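Cytochrome c-552/4 domain-containing protein (Ignicoccus hospitalis KIN4/I, PDB 4QO5) is a membrane-associated octaheme c-type cytochrome of uncertain function that probably takes part in electron transfer or redox catalysis. Local coordinates at residues K123-W128 with N307-L312; Y130-H135 with G329-L334; M325-Q330 with G389-E394. All coordinates share one frame; numbering follows the deposited sequence.

Contact 1. Residues K123-W128 with N307-L312; sequences KSSKAW and NVDTRL. With HEC (heme c), chain G.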
loop_
_atom_site.group_PDB
_atom_site.type_symbol
_atom_site.label_atom_id
_atom_site.label_comp_id
_atom_site.label_asym_id
_atom_site.label_seq_id
_atom_site.Cartn_x
_atom_site.Cartn_y
_atom_site.Cartn_z
ATOM N N LYS A 123 -9.181 -2.599 -31.496
ATOM C CA LYS A 123 -9.913 -3.862 -31.365
ATOM C C LYS A 123 -10.059 -4.329 -29.917
ATOM O O LYS A 123 -10.830 -5.241 -29.626
ATOM C CB LYS A 123 -9.190 -4.970 -32.136
ATOM C CG LYS A 123 -9.237 -4.839 -33.646
ATOM C CD LYS A 123 -8.204 -5.773 -34.258
ATOM C CE LYS A 123 -8.765 -6.571 -35.419
ATOM N NZ LYS A 123 -8.004 -7.848 -35.602
ATOM N N SER A 124 -9.306 -3.718 -29.016
ATOM C CA SER A 124 -9.189 -4.223 -27.651
ATOM C C SER A 124 -10.346 -3.799 -26.747
ATOM O O SER A 124 -11.010 -2.788 -26.985
ATOM C CB SER A 124 -7.859 -3.784 -27.031
ATOM O OG SER A 124 -7.887 -2.404 -26.682
ATOM N N SER A 125 -10.566 -4.576 -25.696
ATOM C CA SER A 125 -11.538 -4.231 -24.662
ATOM C C SER A 125 -11.248 -2.873 -24.031
ATOM O O SER A 125 -12.178 -2.164 -23.648
ATOM C CB SER A 125 -11.540 -5.297 -23.561
ATOM O OG SER A 125 -11.713 -6.586 -24.115
ATOM N N LYS A 126 -9.963 -2.517 -23.918
ATOM C CA LYS A 126 -9.584 -1.219 -23.347
ATOM C C LYS A 126 -10.175 -0.069 -24.152
ATOM O O LYS A 126 -10.704 0.878 -23.581
ATOM C CB LYS A 126 -8.064 -1.070 -23.289
ATOM C CG LYS A 126 -7.396 -1.877 -22.147
ATOM C CD LYS A 126 -5.881 -1.741 -22.219
ATOM C CE LYS A 126 -5.205 -2.317 -20.986
ATOM N NZ LYS A 126 -5.400 -1.303 -19.926
ATOM N N ALA A 127 -10.082 -0.155 -25.478
ATOM C CA ALA A 127 -10.562 0.942 -26.322
ATOM C C ALA A 127 -12.068 1.140 -26.139
ATOM O O ALA A 127 -12.586 2.257 -26.239
ATOM C CB ALA A 127 -10.237 0.667 -27.783
ATOM N N TRP A 128 -12.756 0.043 -25.862
ATOM C CA TRP A 128 -14.208 0.027 -25.743
ATOM C C TRP A 128 -14.709 0.146 -24.311
ATOM O O TRP A 128 -15.906 -0.051 -24.051
ATOM C CB TRP A 128 -14.757 -1.252 -26.404
ATOM C CG TRP A 128 -14.604 -1.217 -27.894
ATOM C CD1 TRP A 128 -13.602 -1.784 -28.633
ATOM C CD2 TRP A 128 -15.458 -0.539 -28.824
ATOM N NE1 TRP A 128 -13.789 -1.507 -29.971
ATOM C CE2 TRP A 128 -14.921 -0.747 -30.113
ATOM C CE3 TRP A 128 -16.624 0.219 -28.693
ATOM C CZ2 TRP A 128 -15.512 -0.223 -31.260
ATOM C CZ3 TRP A 128 -17.215 0.737 -29.839
ATOM C CH2 TRP A 128 -16.658 0.509 -31.104
ATOM N N ASN A 307 -3.151 -4.953 -27.949
ATOM C CA ASN A 307 -4.451 -5.511 -27.601
ATOM C C ASN A 307 -4.177 -6.549 -26.547
ATOM O O ASN A 307 -3.870 -7.700 -26.879
ATOM C CB ASN A 307 -5.080 -6.178 -28.815
ATOM C CG ASN A 307 -6.470 -6.730 -28.518
ATOM O OD1 ASN A 307 -6.892 -6.795 -27.362
ATOM N ND2 ASN A 307 -7.170 -7.140 -29.551
ATOM N N VAL A 308 -4.283 -6.153 -25.280
ATOM C CA VAL A 308 -3.885 -7.055 -24.197
ATOM C C VAL A 308 -4.730 -8.326 -24.121
ATOM O O VAL A 308 -4.259 -9.342 -23.607
ATOM C CB VAL A 308 -3.865 -6.357 -22.831
ATOM C CG1 VAL A 308 -2.898 -5.188 -22.868
ATOM C CG2 VAL A 308 -5.247 -5.881 -22.468
ATOM N N ASP A 309 -5.963 -8.270 -24.624
ATOM C CA ASP A 309 -6.858 -9.431 -24.632
ATOM C C ASP A 309 -6.214 -10.661 -25.279
ATOM O O ASP A 309 -6.486 -11.802 -24.882
ATOM C CB ASP A 309 -8.147 -9.135 -25.425
ATOM C CG ASP A 309 -8.832 -7.845 -24.998
ATOM O OD1 ASP A 309 -9.691 -7.363 -25.771
ATOM O OD2 ASP A 309 -8.514 -7.314 -23.911
ATOM N N THR A 310 -5.382 -10.428 -26.293
ATOM C CA THR A 310 -4.853 -11.512 -27.112
ATOM C C THR A 310 -3.959 -12.484 -26.346
ATOM O O THR A 310 -3.663 -13.569 -26.835
ATOM C CB THR A 310 -4.080 -10.999 -28.343
ATOM O OG1 THR A 310 -2.897 -10.314 -27.921
ATOM C CG2 THR A 310 -4.946 -10.065 -29.149
ATOM N N ARG A 311 -3.532 -12.087 -25.156
ATOM C CA ARG A 311 -2.671 -12.930 -24.337
ATOM C C ARG A 311 -3.412 -13.703 -23.251
ATOM O O ARG A 311 -2.850 -14.618 -22.647
ATOM C CB ARG A 311 -1.560 -12.094 -23.719
ATOM C CG ARG A 311 -0.665 -11.498 -24.766
ATOM C CD ARG A 311 0.723 -11.417 -24.268
ATOM N NE ARG A 311 1.619 -10.846 -25.251
ATOM C CZ ARG A 311 2.841 -10.445 -24.954
ATOM N NH1 ARG A 311 3.280 -10.575 -23.704
ATOM N NH2 ARG A 311 3.614 -9.905 -25.886
ATOM N N LEU A 312 -4.680 -13.359 -23.035
ATOM C CA LEU A 312 -5.458 -13.926 -21.938
ATOM C C LEU A 312 -6.348 -15.077 -22.398
ATOM O O LEU A 312 -7.040 -14.960 -23.418
ATOM C CB LEU A 312 -6.319 -12.832 -21.303
ATOM C CG LEU A 312 -5.598 -11.533 -20.950
ATOM C CD1 LEU A 312 -6.612 -10.440 -20.572
ATOM C CD2 LEU A 312 -4.592 -11.750 -19.819
HETATM FE FE HEC G . -5.375 -2.053 -17.834
HETATM C CHA HEC G . -8.067 -4.061 -18.674
HETATM C CHB HEC G . -3.243 -4.736 -18.179
HETATM C CHC HEC G . -2.703 0.077 -17.622
HETATM C CHD HEC G . -7.459 0.497 -17.068
HETATM N NA HEC G . -5.592 -4.015 -18.372
HETATM C C1A HEC G . -6.811 -4.635 -18.615
HETATM C C2A HEC G . -6.537 -6.041 -18.851
HETATM C C3A HEC G . -5.210 -6.236 -18.724
HETATM C C4A HEC G . -4.586 -4.970 -18.404
HETATM C CMA HEC G . -4.435 -7.567 -18.862
HETATM C CAA HEC G . -7.628 -7.092 -19.157
HETATM C CBA HEC G . -8.064 -7.054 -20.620
HETATM C CGA HEC G . -9.203 -6.088 -20.816
HETATM O O1A HEC G . -9.070 -5.207 -21.709
HETATM O O2A HEC G . -10.233 -6.180 -20.085
HETATM N NB HEC G . -3.390 -2.286 -17.861
HETATM C C1B HEC G . -2.692 -3.470 -18.072
HETATM C C2B HEC G . -1.278 -3.146 -18.201
HETATM C C3B HEC G . -1.161 -1.805 -18.097
HETATM C C4B HEC G . -2.465 -1.264 -17.844
HETATM C CMB HEC G . -0.187 -4.195 -18.509
HETATM C CAB HEC G . 0.019 -0.816 -18.240
HETATM C CBB HEC G . 1.216 -1.231 -19.132
HETATM N NC HEC G . -5.112 -0.109 -17.377
HETATM C C1C HEC G . -3.941 0.599 -17.391
HETATM C C2C HEC G . -4.199 1.939 -16.861
HETATM C C3C HEC G . -5.522 2.096 -17.058
HETATM C C4C HEC G . -6.117 0.784 -17.170
HETATM C CMC HEC G . -3.088 2.990 -17.113
HETATM C CAC HEC G . -6.488 3.304 -16.896
HETATM C CBC HEC G . -5.967 4.733 -17.220
HETATM N ND HEC G . -7.455 -1.840 -17.852
HETATM C C1D HEC G . -8.086 -0.640 -17.501
HETATM C C2D HEC G . -9.513 -0.786 -17.655
HETATM C C3D HEC G . -9.711 -2.207 -18.164
HETATM C C4D HEC G . -8.383 -2.778 -18.271
HETATM C CMD HEC G . -10.598 0.274 -17.366
HETATM C CAD HEC G . -11.051 -2.875 -18.526
HETATM C CBD HEC G . -11.296 -2.725 -20.024
HETATM C CGD HEC G . -12.559 -3.480 -20.371
HETATM O O1D HEC G . -12.530 -4.742 -20.356
HETATM O O2D HEC G . -13.588 -2.819 -20.680
HETATM O O HOH W 1 -9.875 -7.829 -28.399
HETATM O O HOH W 2 -7.853 -4.726 -23.994
#
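Lys-126 runs out extended as far as CE and then turns sharply at its last torsion (chi4 -77°), which drops NZ onto the heme iron. Ser-125 and Asp-309 both carry their gamma atom anti to the carbonyl carbon, beside the backbone N, and this turns the hydroxyl and the carboxylate to face each other. Lys-126 NZ binds FE of the heme at 2.2 Å, and His-239 is the second protein ligand of this iron. Asp-309 OD1 is gripped twice by a single residue. The syn lone pair of Asp-309 OD1 takes Ser-125 N at 2.9 Å in a fairly straight bond (157°). Ser-125 OG donates to Asp-309 OD1 at 2.7 Å from above the carboxylate plane, 41° out of it. The other oxygen, Asp-309 OD2, lies 3.1 Å from propionate atom O1A of the heme. Water 2 sits between the two acids and donates to both, at 2.7 Å to Asp-309 OD2 and 2.6 Å to heme O1A, while accepting from Lys-126 N. Asn-307, with CG anti to its backbone N, sets OD1 3.2 Å from Ser-124 CB, whose own hydroxyl bonds to Tyr-121 O. Val-308 crosses the lysine chain at about a right angle and puts CG2 3.6 Å from heme CBA. Binding to iron implies that the Lys-126 amine is probably neutral, its lone pair given to the metal. Two acid oxygens this close would tend to raise the pKa of one; water 2 and the two Ser-125 donors on OD1 would offset the repulsion and could keep both ionised.

Contact 2. Residues Y130-H135 with G329-L334; sequences YYNLMH and GQHFKL. With HEC (heme c), chain E.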
loop_
_atom_site.group_PDB
_atom_site.type_symbol
_atom_site.label_atom_id
_atom_site.label_comp_id
_atom_site.label_asym_id
_atom_site.label_seq_id
_atom_site.Cartn_x
_atom_site.Cartn_y
_atom_site.Cartn_z
ATOM N N TYR A 130 -15.397 2.497 -22.113
ATOM C CA TYR A 130 -16.536 3.329 -21.740
ATOM C C TYR A 130 -17.853 2.639 -22.097
ATOM O O TYR A 130 -18.763 2.580 -21.274
ATOM C CB TYR A 130 -16.473 4.734 -22.373
ATOM C CG TYR A 130 -17.733 5.543 -22.130
ATOM C CD1 TYR A 130 -17.863 6.336 -20.991
ATOM C CD2 TYR A 130 -18.800 5.509 -23.036
ATOM C CE1 TYR A 130 -19.009 7.066 -20.764
ATOM C CE2 TYR A 130 -19.961 6.232 -22.810
ATOM C CZ TYR A 130 -20.055 7.015 -21.677
ATOM O OH TYR A 130 -21.203 7.738 -21.462
ATOM N N TYR A 131 -17.958 2.123 -23.322
ATOM C CA TYR A 131 -19.174 1.439 -23.743
ATOM C C TYR A 131 -19.397 0.118 -23.009
ATOM O O TYR A 131 -20.534 -0.222 -22.649
ATOM C CB TYR A 131 -19.198 1.265 -25.268
ATOM C CG TYR A 131 -19.188 2.607 -25.947
ATOM C CD1 TYR A 131 -20.344 3.383 -26.003
ATOM C CD2 TYR A 131 -18.019 3.127 -26.481
ATOM C CE1 TYR A 131 -20.339 4.628 -26.608
ATOM C CE2 TYR A 131 -18.003 4.375 -27.082
ATOM C CZ TYR A 131 -19.160 5.118 -27.143
ATOM O OH TYR A 131 -19.133 6.356 -27.739
ATOM N N ASN A 132 -18.314 -0.609 -22.766
ATOM C CA ASN A 132 -18.413 -1.856 -21.994
ATOM C C ASN A 132 -19.053 -1.639 -20.634
ATOM O O ASN A 132 -19.868 -2.447 -20.182
ATOM C CB ASN A 132 -17.052 -2.534 -21.845
ATOM C CG ASN A 132 -16.554 -3.140 -23.149
ATOM O OD1 ASN A 132 -17.333 -3.368 -24.068
ATOM N ND2 ASN A 132 -15.247 -3.387 -23.235
ATOM N N LEU A 133 -18.702 -0.523 -19.999
ATOM C CA LEU A 133 -19.237 -0.172 -18.697
ATOM C C LEU A 133 -20.587 0.527 -18.796
ATOM O O LEU A 133 -21.573 0.091 -18.201
ATOM C CB LEU A 133 -18.253 0.746 -17.948
ATOM C CG LEU A 133 -18.678 1.097 -16.529
ATOM C CD1 LEU A 133 -18.824 -0.198 -15.755
ATOM C CD2 LEU A 133 -17.657 2.015 -15.870
ATOM N N MET A 134 -20.635 1.614 -19.558
ATOM C CA MET A 134 -21.753 2.546 -19.448
ATOM C C MET A 134 -22.943 2.193 -20.335
ATOM O O MET A 134 -24.073 2.550 -20.028
ATOM C CB MET A 134 -21.272 3.979 -19.694
ATOM C CG MET A 134 -20.240 4.418 -18.644
ATOM S SD MET A 134 -20.970 4.785 -17.025
ATOM C CE MET A 134 -21.573 6.461 -17.315
ATOM N N HIS A 135 -22.683 1.472 -21.419
ATOM C CA HIS A 135 -23.748 1.034 -22.315
ATOM C C HIS A 135 -24.166 -0.418 -22.082
ATOM O O HIS A 135 -24.865 -1.013 -22.899
ATOM C CB HIS A 135 -23.351 1.257 -23.771
ATOM C CG HIS A 135 -23.435 2.689 -24.192
ATOM N ND1 HIS A 135 -23.878 3.075 -25.438
ATOM C CD2 HIS A 135 -23.152 3.832 -23.522
ATOM C CE1 HIS A 135 -23.859 4.394 -25.520
ATOM N NE2 HIS A 135 -23.422 4.879 -24.372
ATOM N N GLY A 329 -13.522 -7.157 -28.310
ATOM C CA GLY A 329 -13.406 -6.170 -27.248
ATOM C C GLY A 329 -14.720 -5.479 -26.932
ATOM O O GLY A 329 -14.809 -4.732 -25.950
ATOM N N GLN A 330 -15.730 -5.703 -27.769
ATOM C CA GLN A 330 -17.046 -5.100 -27.547
ATOM C C GLN A 330 -17.905 -5.962 -26.628
ATOM O O GLN A 330 -18.822 -6.644 -27.074
ATOM C CB GLN A 330 -17.760 -4.813 -28.875
ATOM C CG GLN A 330 -16.974 -3.868 -29.759
ATOM C CD GLN A 330 -17.623 -3.700 -31.120
ATOM O OE1 GLN A 330 -17.991 -4.682 -31.764
ATOM N NE2 GLN A 330 -17.791 -2.455 -31.552
ATOM N N HIS A 331 -17.608 -5.905 -25.330
ATOM C CA HIS A 331 -18.270 -6.762 -24.358
ATOM C C HIS A 331 -19.752 -6.458 -24.186
ATOM O O HIS A 331 -20.527 -7.345 -23.810
ATOM C CB HIS A 331 -17.551 -6.665 -23.004
ATOM C CG HIS A 331 -16.123 -7.118 -23.050
ATOM N ND1 HIS A 331 -15.235 -6.884 -22.023
ATOM C CD2 HIS A 331 -15.433 -7.794 -23.999
ATOM C CE1 HIS A 331 -14.055 -7.388 -22.342
ATOM N NE2 HIS A 331 -14.150 -7.950 -23.535
ATOM N N PHE A 332 -20.151 -5.211 -24.462
ATOM C CA PHE A 332 -21.557 -4.805 -24.347
ATOM C C PHE A 332 -22.457 -5.518 -25.369
ATOM O O PHE A 332 -23.678 -5.457 -25.284
ATOM C CB PHE A 332 -21.713 -3.268 -24.469
ATOM C CG PHE A 332 -21.202 -2.705 -25.770
ATOM C CD1 PHE A 332 -22.059 -2.525 -26.856
ATOM C CD2 PHE A 332 -19.858 -2.380 -25.915
ATOM C CE1 PHE A 332 -21.590 -2.025 -28.060
ATOM C CE2 PHE A 332 -19.381 -1.881 -27.124
ATOM C CZ PHE A 332 -20.248 -1.707 -28.198
ATOM N N LYS A 333 -21.847 -6.213 -26.324
ATOM C CA LYS A 333 -22.607 -6.945 -27.343
ATOM C C LYS A 333 -22.874 -8.405 -26.974
ATOM O O LYS A 333 -23.572 -9.124 -27.698
ATOM C CB LYS A 333 -21.879 -6.881 -28.685
ATOM C CG LYS A 333 -21.887 -5.499 -29.306
ATOM C CD LYS A 333 -21.262 -5.504 -30.686
ATOM C CE LYS A 333 -21.479 -4.160 -31.376
ATOM N NZ LYS A 333 -20.977 -4.196 -32.777
ATOM N N LEU A 334 -22.308 -8.841 -25.857
ATOM C CA LEU A 334 -22.480 -10.213 -25.406
ATOM C C LEU A 334 -23.881 -10.404 -24.834
ATOM O O LEU A 334 -24.426 -9.498 -24.201
ATOM C CB LEU A 334 -21.435 -10.561 -24.337
ATOM C CG LEU A 334 -19.966 -10.580 -24.768
ATOM C CD1 LEU A 334 -19.072 -10.799 -23.561
ATOM C CD2 LEU A 334 -19.721 -11.680 -25.825
HETATM FE FE HEC E . -13.912 -0.996 -13.401
HETATM C CHA HEC E . -13.403 -3.759 -15.458
HETATM C CHB HEC E . -17.232 -1.810 -13.258
HETATM C CHC HEC E . -14.466 1.591 -11.201
HETATM C CHD HEC E . -10.560 -0.546 -13.109
HETATM N NA HEC E . -15.058 -2.530 -14.170
HETATM C C1A HEC E . -14.694 -3.492 -15.082
HETATM C C2A HEC E . -15.895 -4.152 -15.556
HETATM C C3A HEC E . -16.929 -3.599 -14.925
HETATM C C4A HEC E . -16.427 -2.582 -14.046
HETATM C CMA HEC E . -18.430 -3.933 -15.037
HETATM C CAA HEC E . -15.966 -5.275 -16.616
HETATM C CBA HEC E . -16.392 -4.564 -17.906
HETATM C CGA HEC E . -16.415 -5.483 -19.107
HETATM O O1A HEC E . -17.521 -5.756 -19.641
HETATM O O2A HEC E . -15.326 -5.938 -19.529
HETATM N NB HEC E . -15.515 -0.268 -12.470
HETATM C C1B HEC E . -16.799 -0.754 -12.501
HETATM C C2B HEC E . -17.655 0.080 -11.700
HETATM C C3B HEC E . -16.864 0.965 -11.079
HETATM C C4B HEC E . -15.527 0.811 -11.601
HETATM C CMB HEC E . -19.153 -0.228 -11.453
HETATM C CAB HEC E . -17.145 2.055 -10.018
HETATM C CBB HEC E . -18.399 1.956 -9.123
HETATM N NC HEC E . -12.794 0.246 -12.309
HETATM C C1C HEC E . -13.169 1.326 -11.542
HETATM C C2C HEC E . -12.011 2.170 -11.322
HETATM C C3C HEC E . -10.975 1.424 -11.731
HETATM C C4C HEC E . -11.432 0.292 -12.446
HETATM C CMC HEC E . -12.046 3.368 -10.337
HETATM C CAC HEC E . -9.462 1.557 -11.721
HETATM C CBC HEC E . -8.963 1.856 -10.275
HETATM N ND HEC E . -12.246 -1.985 -14.169
HETATM C C1D HEC E . -10.942 -1.624 -13.882
HETATM C C2D HEC E . -10.048 -2.571 -14.491
HETATM C C3D HEC E . -10.928 -3.583 -15.209
HETATM C C4D HEC E . -12.277 -3.142 -14.958
HETATM C CMD HEC E . -8.518 -2.560 -14.425
HETATM C CAD HEC E . -10.482 -4.837 -16.000
HETATM C CBD HEC E . -10.091 -5.890 -14.968
HETATM C CGD HEC E . -9.850 -7.228 -15.613
HETATM O O1D HEC E . -9.206 -8.083 -14.957
HETATM O O2D HEC E . -10.288 -7.445 -16.764
HETATM O O HOH W 3 -25.300 -4.044 -23.328
HETATM O O HOH W 4 -13.528 -2.463 -11.392
#
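His-331 ND1 donates to propionate atom O2A of the heme at 2.7 Å, with the acid meeting the imidazole at its edge. Behind this bond stands Asn-132, whose amide works in both directions. Asn-132 ND2 gives a straight bond (159°) to Gly-329 O at 3.1 Å, nearly along the carbonyl axis and in the plane of the amide; the same nitrogen also donates to propionate O2D of a second heme, the one bound by Lys-126. Asn-132 OD1 receives two weak bonds from consecutive backbone amides, His-331 N at 2.8 Å and Phe-332 N at 3.4 Å, at the start of the 3-10 turn 331-333. ND2 lies over one face of the imidazole, and amide and ring planes are only 8° apart. The Phe-332 side chain, in the crowded position between N and carbonyl carbon, turns its edge to the same oxygen, with CD2 3.3 Å from Asn-132 OD1. Tyr-131 CB adds an apolar contact at 3.7 Å from Phe-332 CE2. At the outer end water 3 donates to both His-135 O and Phe-332 O. On the far side of the helix Leu-133 CD1 packs on the porphyrin rim. This is a heme-propionate site built where helix 129-134 meets a loop; the iron, bound by His-171 and, at a rather long 2.5 Å from FE, by water 4, has no second protein ligand, consistent with an exchangeable site.

Contact 3. Residues M325-Q330 with G389-E394; sequences MPRTGQ and GLISEE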
loop_
_atom_site.group_PDB
_atom_site.type_symbol
_atom_site.label_atom_id
_atom_site.label_comp_id
_atom_site.label_asym_id
_atom_site.label_seq_id
_atom_site.Cartn_x
_atom_site.Cartn_y
_atom_site.Cartn_z
ATOM N N MET A 325 -12.018 -16.033 -22.131
ATOM C CA MET A 325 -11.920 -14.653 -22.610
ATOM C C MET A 325 -12.893 -14.377 -23.772
ATOM O O MET A 325 -13.036 -15.193 -24.670
ATOM C CB MET A 325 -10.480 -14.382 -23.053
ATOM C CG MET A 325 -10.134 -12.928 -23.230
ATOM S SD MET A 325 -10.177 -12.096 -21.624
ATOM C CE MET A 325 -10.307 -10.390 -22.162
ATOM N N PRO A 326 -13.580 -13.226 -23.756
ATOM C CA PRO A 326 -14.382 -12.884 -24.947
ATOM C C PRO A 326 -13.547 -12.769 -26.222
ATOM O O PRO A 326 -12.387 -12.335 -26.148
ATOM C CB PRO A 326 -14.966 -11.512 -24.583
ATOM C CG PRO A 326 -15.029 -11.522 -23.080
ATOM C CD PRO A 326 -13.818 -12.303 -22.630
ATOM N N ARG A 327 -14.138 -13.128 -27.370
ATOM C CA ARG A 327 -13.443 -13.068 -28.648
ATOM C C ARG A 327 -13.180 -11.649 -29.121
ATOM O O ARG A 327 -12.159 -11.386 -29.755
ATOM C CB ARG A 327 -14.231 -13.810 -29.735
ATOM C CG ARG A 327 -14.276 -15.298 -29.519
ATOM C CD ARG A 327 -15.044 -15.993 -30.636
ATOM N NE ARG A 327 -14.998 -17.440 -30.441
ATOM C CZ ARG A 327 -14.724 -18.320 -31.399
ATOM N NH1 ARG A 327 -14.475 -17.908 -32.637
ATOM N NH2 ARG A 327 -14.705 -19.612 -31.116
ATOM N N THR A 328 -14.109 -10.736 -28.845
ATOM C CA THR A 328 -13.921 -9.343 -29.255
ATOM C C THR A 328 -13.947 -8.391 -28.065
ATOM O O THR A 328 -14.351 -8.763 -26.963
ATOM C CB THR A 328 -14.993 -8.859 -30.263
ATOM O OG1 THR A 328 -16.159 -8.400 -29.562
ATOM C CG2 THR A 328 -15.378 -9.977 -31.236
ATOM N N GLY A 329 -13.522 -7.157 -28.310
ATOM C CA GLY A 329 -13.406 -6.170 -27.248
ATOM C C GLY A 329 -14.720 -5.479 -26.932
ATOM O O GLY A 329 -14.809 -4.732 -25.950
ATOM N N GLN A 330 -15.730 -5.703 -27.769
ATOM C CA GLN A 330 -17.046 -5.100 -27.547
ATOM C C GLN A 330 -17.905 -5.962 -26.628
ATOM O O GLN A 330 -18.822 -6.644 -27.074
ATOM C CB GLN A 330 -17.760 -4.813 -28.875
ATOM C CG GLN A 330 -16.974 -3.868 -29.759
ATOM C CD GLN A 330 -17.623 -3.700 -31.120
ATOM O OE1 GLN A 330 -17.991 -4.682 -31.764
ATOM N NE2 GLN A 330 -17.791 -2.455 -31.552
ATOM N N GLY A 389 -19.519 -16.013 -28.213
ATOM C CA GLY A 389 -18.917 -14.774 -27.772
ATOM C C GLY A 389 -17.553 -14.930 -27.121
ATOM O O GLY A 389 -16.779 -13.958 -27.045
ATOM N N LEU A 390 -17.254 -16.144 -26.650
ATOM C CA LEU A 390 -16.016 -16.399 -25.911
ATOM C C LEU A 390 -15.098 -17.318 -26.718
ATOM O O LEU A 390 -15.562 -18.051 -27.593
ATOM C CB LEU A 390 -16.317 -17.036 -24.546
ATOM C CG LEU A 390 -17.391 -16.424 -23.648
ATOM C CD1 LEU A 390 -17.425 -17.183 -22.317
ATOM C CD2 LEU A 390 -17.152 -14.922 -23.390
ATOM N N ILE A 391 -13.796 -17.269 -26.431
ATOM C CA ILE A 391 -12.841 -18.042 -27.207
ATOM C C ILE A 391 -12.979 -19.553 -27.003
ATOM O O ILE A 391 -13.458 -20.015 -25.965
ATOM C CB ILE A 391 -11.386 -17.582 -26.989
ATOM C CG1 ILE A 391 -10.950 -17.782 -25.528
ATOM C CG2 ILE A 391 -11.223 -16.129 -27.433
ATOM C CD1 ILE A 391 -9.469 -17.499 -25.311
ATOM N N SER A 392 -12.579 -20.302 -28.024
ATOM C CA SER A 392 -12.650 -21.755 -28.016
ATOM C C SER A 392 -11.604 -22.348 -27.084
ATOM O O SER A 392 -10.660 -21.673 -26.698
ATOM C CB SER A 392 -12.393 -22.302 -29.420
ATOM O OG SER A 392 -11.023 -22.136 -29.761
ATOM N N GLU A 393 -11.756 -23.627 -26.768
ATOM C CA GLU A 393 -10.783 -24.316 -25.924
ATOM C C GLU A 393 -9.421 -24.354 -26.608
ATOM O O GLU A 393 -8.387 -24.268 -25.954
ATOM C CB GLU A 393 -11.255 -25.742 -25.617
ATOM C CG GLU A 393 -12.533 -25.800 -24.800
ATOM C CD GLU A 393 -12.795 -27.176 -24.212
ATOM O OE1 GLU A 393 -13.455 -27.250 -23.154
ATOM O OE2 GLU A 393 -12.343 -28.184 -24.806
ATOM N N GLU A 394 -9.432 -24.516 -27.929
ATOM C CA GLU A 394 -8.197 -24.549 -28.700
ATOM C C GLU A 394 -7.467 -23.218 -28.621
ATOM O O GLU A 394 -6.244 -23.169 -28.500
ATOM C CB GLU A 394 -8.489 -24.918 -30.162
ATOM C CG GLU A 394 -8.928 -26.359 -30.372
ATOM C CD GLU A 394 -10.430 -26.592 -30.186
ATOM O OE1 GLU A 394 -10.861 -27.753 -30.374
ATOM O OE2 GLU A 394 -11.180 -25.636 -29.861
HETATM O O HOH W 5 -16.755 -11.431 -27.936
#
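The guanidinium of Arg-327 has Leu-390 O at its edge, in its plane, while Ser-392 N and Ile-391 CA approach it obliquely. An arm extended from CG to NE brings Arg-327 NE to 3.0 Å from Leu-390 O in a nearly straight bond (167°), though the donor stands above the carbonyl plane, 55° out of it. The pyrrolidine of Pro-326 lies side by side with the leucine, Pro-326 CG 4.0 Å from Leu-390 CD2. Between these groups the backbones form a single antiparallel beta bridge, in which Pro-326 and Leu-390 are the non-hydrogen-bonded pair, a position that asks for no backbone N-H, which proline lacks. The flanking residues supply the two bonds: Ile-391 N to Met-325 O at 2.8 Å, almost along the carbonyl axis, and Arg-327 N to Gly-389 O at 2.8 Å, on a lone pair. Leu-390 CA and Pro-326 CA add C-H...O contacts to the same two carbonyls. Ile-391 CD1 meets Met-325 CB, and Ile-391 CG2 meets Arg-327 CG at 3.8 Å. Next to the bridge, water 5 accepts from Thr-328 N and donates to Gly-389 O. Just beyond the bridge Ser-392 is the N-cap of helix 393-407, its OG accepting from Glu-395 N.

The three contacts form one cluster, their centres about 12 Å (contacts 1 and 2), about 11 Å (1 and 3) and about 14 Å (2 and 3) apart. Segments 123-128 and 130-135 follow each other into helix 129-134, and their partners 307-312 and 329-334 come in the same order, so contacts 1 and 2 cross along the chain. Contact 3 shares Gly-329 and Gln-330 with contact 2 and ties the loop between strands 323-324 and 336-337 to the residues leading into helix 393-407. Trp-128 packs against both shared residues. Residues 307-334 thus lie against residues 123-135 and the start of helix 393-407, beside two neighbouring hemes, a layout consistent with electron transfer between them.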